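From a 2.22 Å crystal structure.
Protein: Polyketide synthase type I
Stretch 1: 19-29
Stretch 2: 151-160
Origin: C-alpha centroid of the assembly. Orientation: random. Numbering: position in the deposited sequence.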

# COMPACT_ATOMS: atom_id res chain seq x y z
N ASN A 19 -15.61 -6.06 -4.97
CA ASN A 19 -14.92 -4.85 -4.62
C ASN A 19 -13.95 -4.41 -5.72
O ASN A 19 -13.19 -5.19 -6.18
CB ASN A 19 -14.20 -5.01 -3.28
CG ASN A 19 -13.69 -3.73 -2.74
OD1 ASN A 19 -12.74 -3.20 -3.24
ND2 ASN A 19 -14.32 -3.21 -1.72
N TYR A 20 -14.02 -3.16 -6.12
CA TYR A 20 -13.25 -2.68 -7.24
C TYR A 20 -11.76 -2.91 -7.08
O TYR A 20 -11.10 -3.08 -8.03
CB TYR A 20 -13.49 -1.21 -7.56
CG TYR A 20 -14.81 -0.83 -8.15
CD1 TYR A 20 -15.14 -1.15 -9.43
CD2 TYR A 20 -15.72 -0.11 -7.43
CE1 TYR A 20 -16.32 -0.77 -9.98
CE2 TYR A 20 -16.90 0.25 -7.98
CZ TYR A 20 -17.18 -0.09 -9.26
OH TYR A 20 -18.31 0.25 -9.80
N ILE A 21 -11.27 -2.92 -5.84
CA ILE A 21 -9.85 -3.13 -5.57
C ILE A 21 -9.39 -4.49 -6.09
O ILE A 21 -8.51 -4.57 -6.94
CB ILE A 21 -9.54 -3.03 -4.07
CG1 ILE A 21 -9.90 -1.64 -3.54
CG2 ILE A 21 -8.07 -3.35 -3.81
CD1 ILE A 21 -10.26 -1.63 -2.07
N VAL A 22 -10.00 -5.55 -5.58
CA VAL A 22 -9.66 -6.91 -5.99
C VAL A 22 -10.06 -7.17 -7.44
O VAL A 22 -9.43 -7.97 -8.13
CB VAL A 22 -10.33 -7.96 -5.08
CG1 VAL A 22 -9.89 -7.78 -3.64
CG2 VAL A 22 -11.85 -7.86 -5.20
N ARG A 23 -11.06 -6.51 -7.90
CA ARG A 23 -11.44 -6.73 -9.23
C ARG A 23 -10.36 -6.27 -10.15
O ARG A 23 -10.10 -6.87 -11.14
CB ARG A 23 -12.73 -6.01 -9.47
CG ARG A 23 -13.29 -5.87 -10.85
CD ARG A 23 -14.36 -4.83 -10.65
NE ARG A 23 -15.00 -4.31 -11.81
CZ ARG A 23 -14.62 -3.25 -12.50
NH1 ARG A 23 -13.57 -2.57 -12.24
NH2 ARG A 23 -15.35 -2.88 -13.48
N ASP A 24 -9.70 -5.20 -9.76
CA ASP A 24 -8.71 -4.56 -10.61
C ASP A 24 -7.29 -4.76 -10.06
O ASP A 24 -6.40 -4.03 -10.33
CB ASP A 24 -9.04 -3.09 -10.79
CG ASP A 24 -10.25 -2.86 -11.68
OD1 ASP A 24 -10.76 -3.80 -12.27
OD2 ASP A 24 -10.65 -1.75 -11.79
N HIS A 25 -7.14 -5.79 -9.26
CA HIS A 25 -5.84 -6.27 -8.81
C HIS A 25 -5.77 -7.78 -8.72
O HIS A 25 -6.17 -8.39 -7.76
CB HIS A 25 -5.37 -5.62 -7.51
CG HIS A 25 -3.97 -5.96 -7.16
ND1 HIS A 25 -3.66 -6.87 -6.20
CD2 HIS A 25 -2.80 -5.51 -7.63
CE1 HIS A 25 -2.36 -6.98 -6.10
NE2 HIS A 25 -1.82 -6.16 -6.97
N ARG A 26 -5.29 -8.39 -9.77
CA ARG A 26 -5.21 -9.82 -9.75
C ARG A 26 -3.80 -10.33 -9.96
O ARG A 26 -3.10 -9.83 -10.76
CB ARG A 26 -6.21 -10.44 -10.72
CG ARG A 26 -7.48 -9.65 -10.96
CD ARG A 26 -8.43 -10.35 -11.89
NE ARG A 26 -9.66 -9.64 -12.01
CZ ARG A 26 -10.68 -9.96 -12.78
NH1 ARG A 26 -10.68 -11.06 -13.50
NH2 ARG A 26 -11.72 -9.20 -12.79
N VAL A 27 -3.38 -11.27 -9.17
CA VAL A 27 -2.11 -11.91 -9.32
C VAL A 27 -2.24 -13.37 -9.76
O VAL A 27 -2.83 -14.16 -9.09
CB VAL A 27 -1.36 -11.80 -8.02
CG1 VAL A 27 -0.01 -12.46 -8.11
CG2 VAL A 27 -1.31 -10.37 -7.55
N HIS A 28 -1.68 -13.74 -10.88
CA HIS A 28 -2.02 -14.96 -11.58
C HIS A 28 -3.52 -15.18 -11.70
O HIS A 28 -4.01 -16.21 -11.45
CB HIS A 28 -1.36 -16.19 -10.98
CG HIS A 28 0.13 -16.23 -11.10
ND1 HIS A 28 0.95 -15.80 -10.09
CD2 HIS A 28 0.93 -16.70 -12.06
CE1 HIS A 28 2.20 -16.00 -10.43
NE2 HIS A 28 2.21 -16.53 -11.63
N GLN A 29 -4.22 -14.17 -12.11
CA GLN A 29 -5.62 -14.30 -12.40
C GLN A 29 -6.45 -14.56 -11.18
O GLN A 29 -7.56 -14.94 -11.29
CB GLN A 29 -5.86 -15.33 -13.52
CG GLN A 29 -5.60 -14.77 -14.91
CD GLN A 29 -5.89 -15.70 -16.07
OE1 GLN A 29 -5.14 -16.63 -16.34
NE2 GLN A 29 -6.94 -15.43 -16.77
N SER A 151 5.48 -10.02 -13.96
CA SER A 151 5.42 -10.85 -12.79
C SER A 151 3.98 -11.32 -12.47
O SER A 151 3.69 -11.70 -11.40
CB SER A 151 6.23 -10.22 -11.64
OG SER A 151 5.49 -9.48 -10.73
N HIS A 152 3.12 -11.30 -13.46
CA HIS A 152 1.75 -11.83 -13.41
C HIS A 152 0.84 -11.13 -12.46
O HIS A 152 -0.05 -11.70 -11.91
CB HIS A 152 1.72 -13.33 -13.17
CG HIS A 152 2.35 -14.09 -14.27
ND1 HIS A 152 3.63 -14.57 -14.18
CD2 HIS A 152 1.92 -14.39 -15.50
CE1 HIS A 152 3.95 -15.16 -15.31
NE2 HIS A 152 2.93 -15.07 -16.13
N ILE A 153 1.09 -9.86 -12.31
CA ILE A 153 0.24 -8.98 -11.55
C ILE A 153 -0.51 -8.04 -12.49
O ILE A 153 0.08 -7.36 -13.27
CB ILE A 153 1.08 -8.20 -10.55
CG1 ILE A 153 1.81 -9.17 -9.66
CG2 ILE A 153 0.22 -7.25 -9.76
CD1 ILE A 153 2.64 -8.51 -8.62
N GLU A 154 -1.81 -8.02 -12.45
CA GLU A 154 -2.53 -7.23 -13.39
C GLU A 154 -3.42 -6.17 -12.78
O GLU A 154 -4.39 -6.45 -12.13
CB GLU A 154 -3.33 -8.08 -14.35
CG GLU A 154 -2.54 -9.03 -15.22
CD GLU A 154 -1.84 -8.39 -16.42
OE1 GLU A 154 -2.40 -7.52 -17.09
OE2 GLU A 154 -0.75 -8.82 -16.72
N HIS A 155 -3.09 -4.93 -13.03
CA HIS A 155 -3.89 -3.86 -12.56
C HIS A 155 -4.98 -3.50 -13.54
O HIS A 155 -4.72 -3.32 -14.70
CB HIS A 155 -3.04 -2.65 -12.30
CG HIS A 155 -2.19 -2.73 -11.09
ND1 HIS A 155 -0.95 -3.30 -11.10
CD2 HIS A 155 -2.39 -2.29 -9.84
CE1 HIS A 155 -0.42 -3.20 -9.90
NE2 HIS A 155 -1.28 -2.59 -9.12
N GLY A 156 -6.20 -3.44 -13.06
CA GLY A 156 -7.33 -2.91 -13.78
C GLY A 156 -7.63 -1.42 -13.61
O GLY A 156 -6.94 -0.75 -12.93
N GLU A 157 -8.68 -0.95 -14.23
CA GLU A 157 -9.07 0.45 -14.20
C GLU A 157 -8.96 1.21 -12.89
O GLU A 157 -8.33 2.23 -12.87
CB GLU A 157 -10.43 0.63 -14.86
CG GLU A 157 -11.17 1.91 -14.60
CD GLU A 157 -12.27 2.22 -15.61
OE1 GLU A 157 -12.90 1.32 -16.16
OE2 GLU A 157 -12.52 3.39 -15.86
N PHE A 158 -9.57 0.69 -11.86
CA PHE A 158 -9.54 1.32 -10.60
C PHE A 158 -8.17 1.26 -9.98
O PHE A 158 -7.80 2.11 -9.26
CB PHE A 158 -10.50 0.54 -9.74
CG PHE A 158 -10.80 1.14 -8.43
CD1 PHE A 158 -9.96 0.99 -7.40
CD2 PHE A 158 -11.97 1.80 -8.24
CE1 PHE A 158 -10.26 1.53 -6.19
CE2 PHE A 158 -12.29 2.34 -7.04
CZ PHE A 158 -11.43 2.20 -6.01
N MET A 159 -7.38 0.25 -10.14
CA MET A 159 -6.11 0.30 -9.46
C MET A 159 -4.94 0.81 -10.26
O MET A 159 -3.92 1.09 -9.72
CB MET A 159 -5.77 -1.06 -8.92
CG MET A 159 -6.69 -1.48 -7.83
SD MET A 159 -6.59 -0.51 -6.35
CE MET A 159 -5.02 -0.96 -5.75
N LYS A 160 -5.11 0.93 -11.54
CA LYS A 160 -3.94 1.35 -12.32
C LYS A 160 -3.85 2.86 -12.44
O LYS A 160 -4.71 3.48 -12.93
CB LYS A 160 -3.94 0.65 -13.66
CG LYS A 160 -3.03 1.17 -14.74
CD LYS A 160 -3.06 0.22 -15.90
CE LYS A 160 -2.17 0.63 -17.05
NZ LYS A 160 -0.83 0.08 -16.88

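Asp-24 is the polar centre of this contact. Its carboxylate accepts a hydrogen bond from the backbone of the other stretch, Phe-158 N to Asp-24 OD2 at 2.7 Å, while its own carbonyl accepts another, Gly-156 N to Asp-24 O at 2.8 Å. A short acidic side chain suits this place, where the chain has just left a helix and a free amide lies within reach. The carboxylate oxygen that accepts from Phe-158 N also forms a salt bridge with the neighbouring guanidinium, Arg-23 NH1 to Asp-24 OD2 at 3.1 Å, which helps offset the charge of a buried carboxylate. Gly-156 fits closely beside it: a CB there would lie 2.5 Å from Asp-24 OD1, a clash.

From this point the backbones run as antiparallel strands, their directions 166° apart. Arg-26 and Glu-154 form the hydrogen-bonded pair, with Glu-154 N to Arg-26 O at 2.8 Å and Arg-26 N to Glu-154 O at 3.2 Å. Beyond the strands, His-28 N to His-152 O, at 2.8 Å, continues the ladder. The side chain of Arg-26 turns back to its own stretch, where Arg-26 NE donates to Arg-23 O at 2.9 Å.

His-25, Val-27, Ile-153 and His-155 share one face of the sheet. The edge of the His-25 ring meets the face of His-155, with His-25 CD2 3.6 Å from His-155 NE2. Branched Val-27 and Ile-153 pack together, CG2 of the former 4.0 Å from CG1 of the latter. Past the strand ends, the imidazoles of His-28 and His-152 lie nearly parallel but slid apart, so His-152 CB, rather than its ring, covers the His-28 face.

At the helical end, Tyr-20 CB sits over the Phe-158 ring, 3.4 Å from Phe-158 CD2. Flexible, unbranched Met-159 reaches Ile-21, with Met-159 SD 4.1 Å from Ile-21 CG2, extending the apolar packing.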